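Local coordinates for plasmodesmata-located protein 8 (Arabidopsis thaliana, PDB 6GRF) that probably modulates cell-to-cell trafficking, as a member of the plasmodesmata-located protein family, and interacts with ACBP6 at the plasma membrane, at residues I7-Y18 with C92-E103; L32-S43 with S74-V85. All coordinates share one frame; numbering follows the deposited sequence. Where two conformers were deposited one is given.

Interaction 1 of 2, residues I7-Y18 with C92-E103; sequences IFIYGGCSPEKY and CPYSYGASLQLE
Tyr-18 lies across residues Tyr-94 to Tyr-96, touching all three. Its CB sits over the face of the Tyr-96 ring, a CH-pi contact 3.8 Å from the ring centroid. A chi1 of 72° sets CG between the backbone N and the carbonyl carbon, turning the ring from there toward Tyr-94. Along one edge, CD1 and CE1 lie beside Ser-95 O. Over one face of the ring, Tyr-94 CD1 comes 3.6 Å from Tyr-18 CE2, the edge of Tyr-94 turned to that face in an offset edge-to-face pair with planes 66° apart. The tip, OH, comes to 3.5 Å from Pro-93 O. The backbone anchors this end too, through Tyr-18 N to Tyr-94 O and Tyr-96 N to Glu-16 O.

Ser-14 links this loop to the strands: its OG accepts from Gly-97 N at 2.8 Å. Beyond it, strands 8-13 and 98-102 run antiparallel, Gly-12 and Ser-99 exchanging both bonds of a hydrogen-bonded pair. A classic beta bulge follows, in which Ile-9 N and Tyr-10 N share Gln-101 O at 2.9 and 3.2 Å. The Tyr-10 ring passes Gln-101 CB obliquely, and one water joins Tyr-10 OH to Ser-99 OG. Cys-13 and Cys-92, predicted to form a disulfide, have SG atoms 2.8 Å apart, longer than a disulfide bond yet shorter than a normal nonbonded contact, so the state of this pair is doubtful.

Strand 8-13 forms one margin of the five-stranded antiparallel sheet of the first Gnk2-homologous domain, with 105-110 on the other side of 98-102. Phe-8, Ala-98 and Leu-100 touch helix 74-91, whereas Tyr-10, Ser-99 and Gln-101 touch Phe-106; Tyr-18 and Tyr-96 meet Phe-24 of helix 23-39.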
# COMPACT_ATOMS: atom_id res chain seq x y z
N ILE A 7 7.51 10.45 3.41
CA ILE A 7 7.81 10.77 1.99
C ILE A 7 6.82 10.07 1.05
O ILE A 7 6.32 8.98 1.32
CB ILE A 7 9.28 10.46 1.64
CG1 ILE A 7 9.59 8.96 1.66
CG2 ILE A 7 10.24 11.24 2.52
CD1 ILE A 7 9.69 8.32 0.29
N PHE A 8 6.57 10.74 -0.09
CA PHE A 8 5.56 10.38 -1.07
C PHE A 8 6.08 9.24 -1.96
O PHE A 8 7.13 9.38 -2.55
CB PHE A 8 5.23 11.60 -1.93
CG PHE A 8 4.22 11.36 -3.02
CD1 PHE A 8 2.86 11.36 -2.74
CD2 PHE A 8 4.62 11.11 -4.32
CE1 PHE A 8 1.93 11.12 -3.74
CE2 PHE A 8 3.69 10.87 -5.32
CZ PHE A 8 2.34 10.88 -5.03
N ILE A 9 5.31 8.15 -2.08
CA ILE A 9 5.67 7.04 -2.97
C ILE A 9 4.82 7.12 -4.24
O ILE A 9 5.37 7.27 -5.32
CB ILE A 9 5.56 5.69 -2.25
CG1 ILE A 9 6.50 5.65 -1.05
CG2 ILE A 9 5.82 4.54 -3.22
CD1 ILE A 9 6.52 4.35 -0.31
N TYR A 10 3.49 7.03 -4.11
CA TYR A 10 2.61 7.13 -5.26
C TYR A 10 1.19 7.50 -4.81
O TYR A 10 0.80 7.26 -3.68
CB TYR A 10 2.61 5.83 -6.08
CG TYR A 10 1.69 4.75 -5.57
CD1 TYR A 10 0.36 4.68 -5.96
CD2 TYR A 10 2.15 3.77 -4.70
CE1 TYR A 10 -0.49 3.69 -5.49
CE2 TYR A 10 1.31 2.77 -4.22
CZ TYR A 10 -0.01 2.73 -4.62
OH TYR A 10 -0.83 1.75 -4.14
N GLY A 11 0.44 8.07 -5.75
CA GLY A 11 -0.96 8.39 -5.58
C GLY A 11 -1.71 8.20 -6.89
O GLY A 11 -1.13 8.28 -7.98
N GLY A 12 -3.02 7.93 -6.78
CA GLY A 12 -3.90 7.80 -7.94
C GLY A 12 -5.31 8.18 -7.56
O GLY A 12 -5.74 7.94 -6.44
N CYS A 13 -6.02 8.81 -8.50
CA CYS A 13 -7.41 9.15 -8.29
C CYS A 13 -8.24 8.61 -9.43
O CYS A 13 -7.73 8.38 -10.52
CB CYS A 13 -7.67 10.65 -8.19
SG CYS A 13 -6.26 11.70 -8.62
N SER A 14 -9.53 8.40 -9.13
CA SER A 14 -10.48 8.01 -10.11
C SER A 14 -10.65 9.16 -11.10
O SER A 14 -10.56 10.33 -10.73
CB SER A 14 -11.79 7.61 -9.47
OG SER A 14 -12.33 8.69 -8.73
N PRO A 15 -10.85 8.87 -12.40
CA PRO A 15 -11.20 9.91 -13.36
C PRO A 15 -12.57 10.56 -13.07
O PRO A 15 -12.80 11.70 -13.47
CB PRO A 15 -11.21 9.18 -14.71
CG PRO A 15 -10.42 7.91 -14.46
CD PRO A 15 -10.71 7.54 -13.02
N GLU A 16 -13.47 9.83 -12.38
CA GLU A 16 -14.84 10.30 -12.07
C GLU A 16 -14.78 11.24 -10.86
O GLU A 16 -14.21 10.89 -9.81
CB GLU A 16 -15.79 9.14 -11.77
CG GLU A 16 -15.79 8.04 -12.82
CD GLU A 16 -14.79 6.90 -12.60
OE1 GLU A 16 -13.85 7.08 -11.80
OE2 GLU A 16 -14.96 5.84 -13.23
N LYS A 17 -15.38 12.43 -11.01
CA LYS A 17 -15.33 13.47 -10.00
C LYS A 17 -16.73 13.69 -9.40
O LYS A 17 -17.73 13.57 -10.10
CB LYS A 17 -14.79 14.77 -10.59
CG LYS A 17 -13.45 14.65 -11.32
CD LYS A 17 -12.33 14.08 -10.47
CE LYS A 17 -11.04 13.91 -11.23
NZ LYS A 17 -10.12 12.97 -10.54
N TYR A 18 -16.76 14.02 -8.10
CA TYR A 18 -17.98 14.38 -7.38
C TYR A 18 -18.08 15.91 -7.33
O TYR A 18 -17.13 16.62 -7.63
CB TYR A 18 -18.01 13.74 -6.00
CG TYR A 18 -17.06 14.29 -4.96
CD1 TYR A 18 -15.85 13.68 -4.70
CD2 TYR A 18 -17.40 15.39 -4.19
CE1 TYR A 18 -14.98 14.16 -3.72
CE2 TYR A 18 -16.54 15.89 -3.22
CZ TYR A 18 -15.33 15.27 -2.98
OH TYR A 18 -14.48 15.75 -2.02
N CYS A 92 -5.89 14.85 -5.01
CA CYS A 92 -7.11 14.28 -5.60
C CYS A 92 -8.34 15.04 -5.12
O CYS A 92 -9.16 14.50 -4.41
CB CYS A 92 -7.24 12.80 -5.24
SG CYS A 92 -5.88 11.79 -5.89
N PRO A 93 -8.49 16.33 -5.49
CA PRO A 93 -9.54 17.19 -4.94
C PRO A 93 -10.99 16.67 -4.87
O PRO A 93 -11.66 16.80 -3.83
CB PRO A 93 -9.54 18.40 -5.90
CG PRO A 93 -8.14 18.46 -6.46
CD PRO A 93 -7.62 17.04 -6.44
N TYR A 94 -11.50 16.13 -5.98
CA TYR A 94 -12.93 15.85 -6.09
C TYR A 94 -13.15 14.47 -6.70
O TYR A 94 -14.05 14.28 -7.49
CB TYR A 94 -13.62 16.95 -6.90
CG TYR A 94 -13.81 18.23 -6.13
CD1 TYR A 94 -14.80 18.34 -5.17
CD2 TYR A 94 -12.97 19.32 -6.32
CE1 TYR A 94 -14.98 19.50 -4.44
CE2 TYR A 94 -13.15 20.49 -5.61
CZ TYR A 94 -14.15 20.58 -4.66
OH TYR A 94 -14.32 21.73 -3.94
N SER A 95 -12.31 13.51 -6.29
CA SER A 95 -12.32 12.17 -6.83
C SER A 95 -13.29 11.30 -6.02
O SER A 95 -13.34 11.40 -4.79
CB SER A 95 -10.94 11.59 -6.86
OG SER A 95 -10.11 12.36 -7.71
N TYR A 96 -14.05 10.47 -6.74
CA TYR A 96 -14.91 9.45 -6.14
C TYR A 96 -14.05 8.34 -5.53
O TYR A 96 -14.49 7.65 -4.63
CB TYR A 96 -15.86 8.85 -7.18
CG TYR A 96 -17.15 9.61 -7.36
CD1 TYR A 96 -17.46 10.23 -8.57
CD2 TYR A 96 -18.05 9.74 -6.32
CE1 TYR A 96 -18.65 10.93 -8.73
CE2 TYR A 96 -19.24 10.44 -6.47
CZ TYR A 96 -19.54 11.03 -7.68
OH TYR A 96 -20.70 11.72 -7.83
N GLY A 97 -12.84 8.17 -6.06
CA GLY A 97 -11.89 7.19 -5.58
C GLY A 97 -10.47 7.74 -5.59
O GLY A 97 -10.12 8.56 -6.45
N ALA A 98 -9.67 7.32 -4.61
CA ALA A 98 -8.31 7.80 -4.45
C ALA A 98 -7.52 6.81 -3.59
O ALA A 98 -8.07 6.15 -2.70
CB ALA A 98 -8.30 9.17 -3.83
N SER A 99 -6.22 6.73 -3.88
CA SER A 99 -5.30 6.01 -3.02
C SER A 99 -3.99 6.79 -2.93
O SER A 99 -3.63 7.55 -3.84
CB SER A 99 -5.11 4.60 -3.50
OG SER A 99 -4.50 4.61 -4.78
N LEU A 100 -3.29 6.60 -1.81
CA LEU A 100 -2.08 7.31 -1.50
C LEU A 100 -1.17 6.43 -0.65
O LEU A 100 -1.58 5.97 0.41
CB LEU A 100 -2.41 8.59 -0.74
CG LEU A 100 -1.19 9.33 -0.21
CD1 LEU A 100 -0.39 9.92 -1.35
CD2 LEU A 100 -1.60 10.40 0.78
N GLN A 101 0.07 6.26 -1.11
CA GLN A 101 1.07 5.50 -0.42
C GLN A 101 2.22 6.45 -0.05
O GLN A 101 2.88 7.02 -0.94
CB GLN A 101 1.51 4.33 -1.30
CG GLN A 101 2.59 3.46 -0.68
CD GLN A 101 2.08 2.50 0.36
OE1 GLN A 101 2.48 2.56 1.52
NE2 GLN A 101 1.22 1.58 -0.04
N LEU A 102 2.37 6.68 1.25
CA LEU A 102 3.55 7.31 1.83
C LEU A 102 4.45 6.19 2.35
O LEU A 102 4.01 5.04 2.45
CB LEU A 102 3.12 8.24 2.97
CG LEU A 102 2.08 9.32 2.62
CD1 LEU A 102 1.90 10.29 3.77
CD2 LEU A 102 2.47 10.09 1.36
N GLU A 103 5.70 6.52 2.69
CA GLU A 103 6.62 5.50 3.20
C GLU A 103 5.98 4.75 4.38
O GLU A 103 6.09 3.54 4.48
CB GLU A 103 7.95 6.14 3.60
CG GLU A 103 8.96 5.15 4.17
CD GLU A 103 9.17 3.89 3.33
OE1 GLU A 103 9.35 4.02 2.09
OE2 GLU A 103 9.15 2.78 3.92
O HOH W 1 -3.63 1.90 -4.82

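Interaction 2 of 2, residues L32-S43 with S74-V85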
# COMPACT_ATOMS: atom_id res chain seq x y z
N LEU A 32 -12.83 10.18 6.31
CA LEU A 32 -11.45 10.66 6.58
C LEU A 32 -11.30 11.02 8.06
O LEU A 32 -10.30 10.73 8.68
CB LEU A 32 -11.11 11.85 5.68
CG LEU A 32 -11.01 11.53 4.19
CD1 LEU A 32 -10.81 12.80 3.39
CD2 LEU A 32 -9.89 10.54 3.90
N SER A 33 -12.34 11.64 8.62
CA SER A 33 -12.40 11.95 10.02
C SER A 33 -12.26 10.66 10.87
O SER A 33 -11.60 10.68 11.89
CB SER A 33 -13.68 12.69 10.32
OG SER A 33 -13.86 12.80 11.71
N SER A 34 -12.89 9.56 10.44
CA SER A 34 -12.87 8.26 11.16
C SER A 34 -11.47 7.65 11.11
O SER A 34 -11.03 7.02 12.06
CB SER A 34 -13.87 7.29 10.59
OG SER A 34 -15.19 7.69 10.90
N VAL A 35 -10.80 7.82 9.97
CA VAL A 35 -9.47 7.28 9.72
C VAL A 35 -8.50 7.89 10.73
O VAL A 35 -7.67 7.19 11.27
CB VAL A 35 -9.05 7.53 8.26
CG1 VAL A 35 -7.54 7.50 8.09
CG2 VAL A 35 -9.72 6.54 7.32
N VAL A 36 -8.63 9.20 10.98
CA VAL A 36 -7.78 9.91 11.92
C VAL A 36 -8.07 9.42 13.35
O VAL A 36 -7.15 9.16 14.12
CB VAL A 36 -7.94 11.44 11.80
CG1 VAL A 36 -7.28 12.17 12.95
CG2 VAL A 36 -7.42 11.96 10.46
N THR A 37 -9.35 9.29 13.68
CA THR A 37 -9.80 8.82 14.99
C THR A 37 -9.23 7.42 15.26
O THR A 37 -8.65 7.19 16.30
CB THR A 37 -11.33 8.87 15.09
OG1 THR A 37 -11.74 10.23 14.98
CG2 THR A 37 -11.88 8.30 16.38
N SER A 38 -9.38 6.51 14.28
CA SER A 38 -8.99 5.09 14.39
C SER A 38 -7.47 4.94 14.52
O SER A 38 -6.99 4.05 15.22
CB SER A 38 -9.48 4.30 13.22
OG SER A 38 -9.30 2.91 13.42
N SER A 39 -6.74 5.78 13.78
CA SER A 39 -5.27 5.93 13.80
C SER A 39 -4.65 5.70 15.18
O SER A 39 -3.67 4.97 15.32
CB SER A 39 -4.89 7.30 13.31
OG SER A 39 -4.14 7.20 12.12
N SER A 40 -5.20 6.39 16.19
CA SER A 40 -4.62 6.48 17.53
C SER A 40 -4.23 5.10 18.07
O SER A 40 -3.20 4.99 18.71
CB SER A 40 -5.55 7.17 18.49
OG SER A 40 -6.41 8.06 17.80
N ASP A 41 -5.06 4.07 17.84
CA ASP A 41 -4.81 2.77 18.50
C ASP A 41 -5.07 1.57 17.58
O ASP A 41 -5.27 0.45 18.06
CB ASP A 41 -5.60 2.66 19.80
CG ASP A 41 -7.06 3.02 19.65
OD1 ASP A 41 -7.60 2.82 18.54
OD2 ASP A 41 -7.65 3.51 20.65
N ALA A 42 -5.02 1.76 16.26
CA ALA A 42 -4.96 0.62 15.35
C ALA A 42 -4.17 1.01 14.10
O ALA A 42 -4.31 2.12 13.58
CB ALA A 42 -6.35 0.14 15.01
N SER A 43 -3.32 0.08 13.66
CA SER A 43 -2.47 0.24 12.50
C SER A 43 -3.23 0.03 11.19
O SER A 43 -2.78 0.46 10.14
CB SER A 43 -1.31 -0.71 12.61
OG SER A 43 -0.47 -0.27 13.66
N SER A 74 2.44 3.73 17.59
CA SER A 74 1.09 4.34 17.53
C SER A 74 1.16 5.78 17.00
O SER A 74 0.57 6.10 15.95
CB SER A 74 0.40 4.31 18.88
OG SER A 74 -0.51 3.22 18.98
N SER A 75 1.87 6.63 17.76
CA SER A 75 1.96 8.06 17.52
C SER A 75 2.50 8.34 16.11
O SER A 75 2.12 9.34 15.49
CB SER A 75 2.80 8.73 18.57
OG SER A 75 4.15 8.34 18.46
N ASP A 76 3.38 7.46 15.62
CA ASP A 76 3.97 7.60 14.29
C ASP A 76 2.92 7.27 13.22
O ASP A 76 2.90 7.89 12.15
CB ASP A 76 5.21 6.72 14.13
CG ASP A 76 6.44 7.29 14.81
OD1 ASP A 76 6.78 6.80 15.90
OD2 ASP A 76 7.05 8.21 14.23
N CYS A 77 2.08 6.27 13.50
CA CYS A 77 1.02 5.86 12.57
C CYS A 77 0.00 7.01 12.42
O CYS A 77 -0.37 7.35 11.30
CB CYS A 77 0.42 4.54 13.03
SG CYS A 77 -1.11 4.06 12.18
N SER A 78 -0.38 7.65 13.54
CA SER A 78 -1.33 8.78 13.56
C SER A 78 -0.78 9.98 12.78
O SER A 78 -1.49 10.59 11.99
CB SER A 78 -1.66 9.19 14.96
OG SER A 78 -2.36 8.15 15.63
N LYS A 79 0.48 10.33 13.02
CA LYS A 79 1.13 11.44 12.34
C LYS A 79 1.05 11.23 10.82
O LYS A 79 0.65 12.12 10.09
CB LYS A 79 2.60 11.57 12.79
CG LYS A 79 3.05 12.98 13.15
CD LYS A 79 3.00 13.25 14.64
CE LYS A 79 3.41 14.66 14.99
NZ LYS A 79 3.83 14.77 16.40
N CYS A 80 1.44 10.02 10.39
CA CYS A 80 1.49 9.63 8.98
C CYS A 80 0.08 9.71 8.36
O CYS A 80 -0.08 10.14 7.23
CB CYS A 80 2.03 8.22 8.82
SG CYS A 80 2.40 7.75 7.10
N ILE A 81 -0.92 9.24 9.11
CA ILE A 81 -2.29 9.18 8.63
C ILE A 81 -2.86 10.61 8.54
O ILE A 81 -3.47 10.94 7.55
CB ILE A 81 -3.13 8.23 9.50
CG1 ILE A 81 -2.72 6.77 9.29
CG2 ILE A 81 -4.63 8.42 9.26
CD1 ILE A 81 -3.09 6.22 7.93
N GLN A 82 -2.59 11.47 9.52
CA GLN A 82 -3.03 12.86 9.45
C GLN A 82 -2.43 13.50 8.20
O GLN A 82 -3.14 14.19 7.46
CB GLN A 82 -2.68 13.62 10.73
CG GLN A 82 -3.15 15.08 10.75
CD GLN A 82 -4.64 15.23 10.52
OE1 GLN A 82 -5.09 15.48 9.41
NE2 GLN A 82 -5.42 15.05 11.58
N THR A 83 -1.15 13.27 7.95
CA THR A 83 -0.45 13.83 6.78
C THR A 83 -1.10 13.32 5.49
O THR A 83 -1.25 14.04 4.50
CB THR A 83 1.05 13.51 6.83
OG1 THR A 83 1.55 13.94 8.09
CG2 THR A 83 1.83 14.16 5.72
N SER A 84 -1.47 12.04 5.54
CA SER A 84 -2.04 11.30 4.45
C SER A 84 -3.43 11.85 4.07
O SER A 84 -3.75 12.04 2.89
CB SER A 84 -2.06 9.84 4.85
OG SER A 84 -2.96 9.10 4.08
N VAL A 85 -4.25 12.13 5.08
CA VAL A 85 -5.60 12.66 4.86
C VAL A 85 -5.51 14.05 4.19
O VAL A 85 -6.27 14.35 3.26
CB VAL A 85 -6.40 12.66 6.18
CG1 VAL A 85 -7.62 13.57 6.13
CG2 VAL A 85 -6.80 11.25 6.55
O HOH W 2 -1.39 7.82 18.32
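Val-35 lays its CG1 against CG2 of Ile-81, the two side chains set roughly perpendicular with these methyls 3.3 Å apart, tighter than usual for carbon. CG1 of Val-35 stands anti to its own nitrogen (chi1 157°), which carries it across to Ile-81 and also to Val-85 CG2. One turn earlier in helix 32-39, Leu-32 and Val-85 overlap head to tail, Leu-32 CB touching Val-85 CG1 at 3.9 Å. Val-36 crosses Val-85 from the neighbouring position, its CG2 4.0 Å from Val-85 CG2, and its methyls also meet the end of Gln-82. The axes of segments 32-39 and 74-85 run nearly antiparallel (166°), 9.0 Å apart at their closest.

Toward the start of helix 74-85 serines replace the hydrocarbon. The small Ser-39 and Ser-78 meet where the chains come close, which their size probably permits: their CA atoms are 4.9 Å apart, with Ser-39 CB 3.5 Å from Ser-78 OG. Ser-74 OG donates to Ser-40 O at 3.2 Å, and a water hydrogen-bonded to Ser-78 OG gives that same carbonyl a weak second bond. Cys-77, in a disulfide with Cys-68, points its sulfur past Ala-42 and Ser-43 where the chain turns toward strand 44-49.

The contact thus joins a branched aliphatic patch to a hydroxyl-lined end. Between them Ser-39 OG is buried without a polar partner and presses on Ile-81 CB at 3.0 Å, so its modelled rotation looks strained or doubtful; cohesion here probably comes mostly from close packing, with hydrogen bonding confined to the serine end.

Overall arrangement
Both contacts belong to the first Gnk2-homologous domain, their centres about 17 Å apart. Along the chain interaction 2 falls within the loop closed by interaction 1: strand 8-13 is followed by helix 23-39, and helix 74-91 by strand 98-102. Interaction 1 pairs the first and fourth strands at one side of the sheet, while interaction 2 pairs the two helices lying on it. They touch directly, Leu-100 CD2 reaching Ser-84 O at 3.4 Å and Leu-102 CD1 packing on the same helix. Sheet and helix pair thus pack as one unit in the N-terminal of two such domains, each with a five-stranded antiparallel sheet of the same strand order.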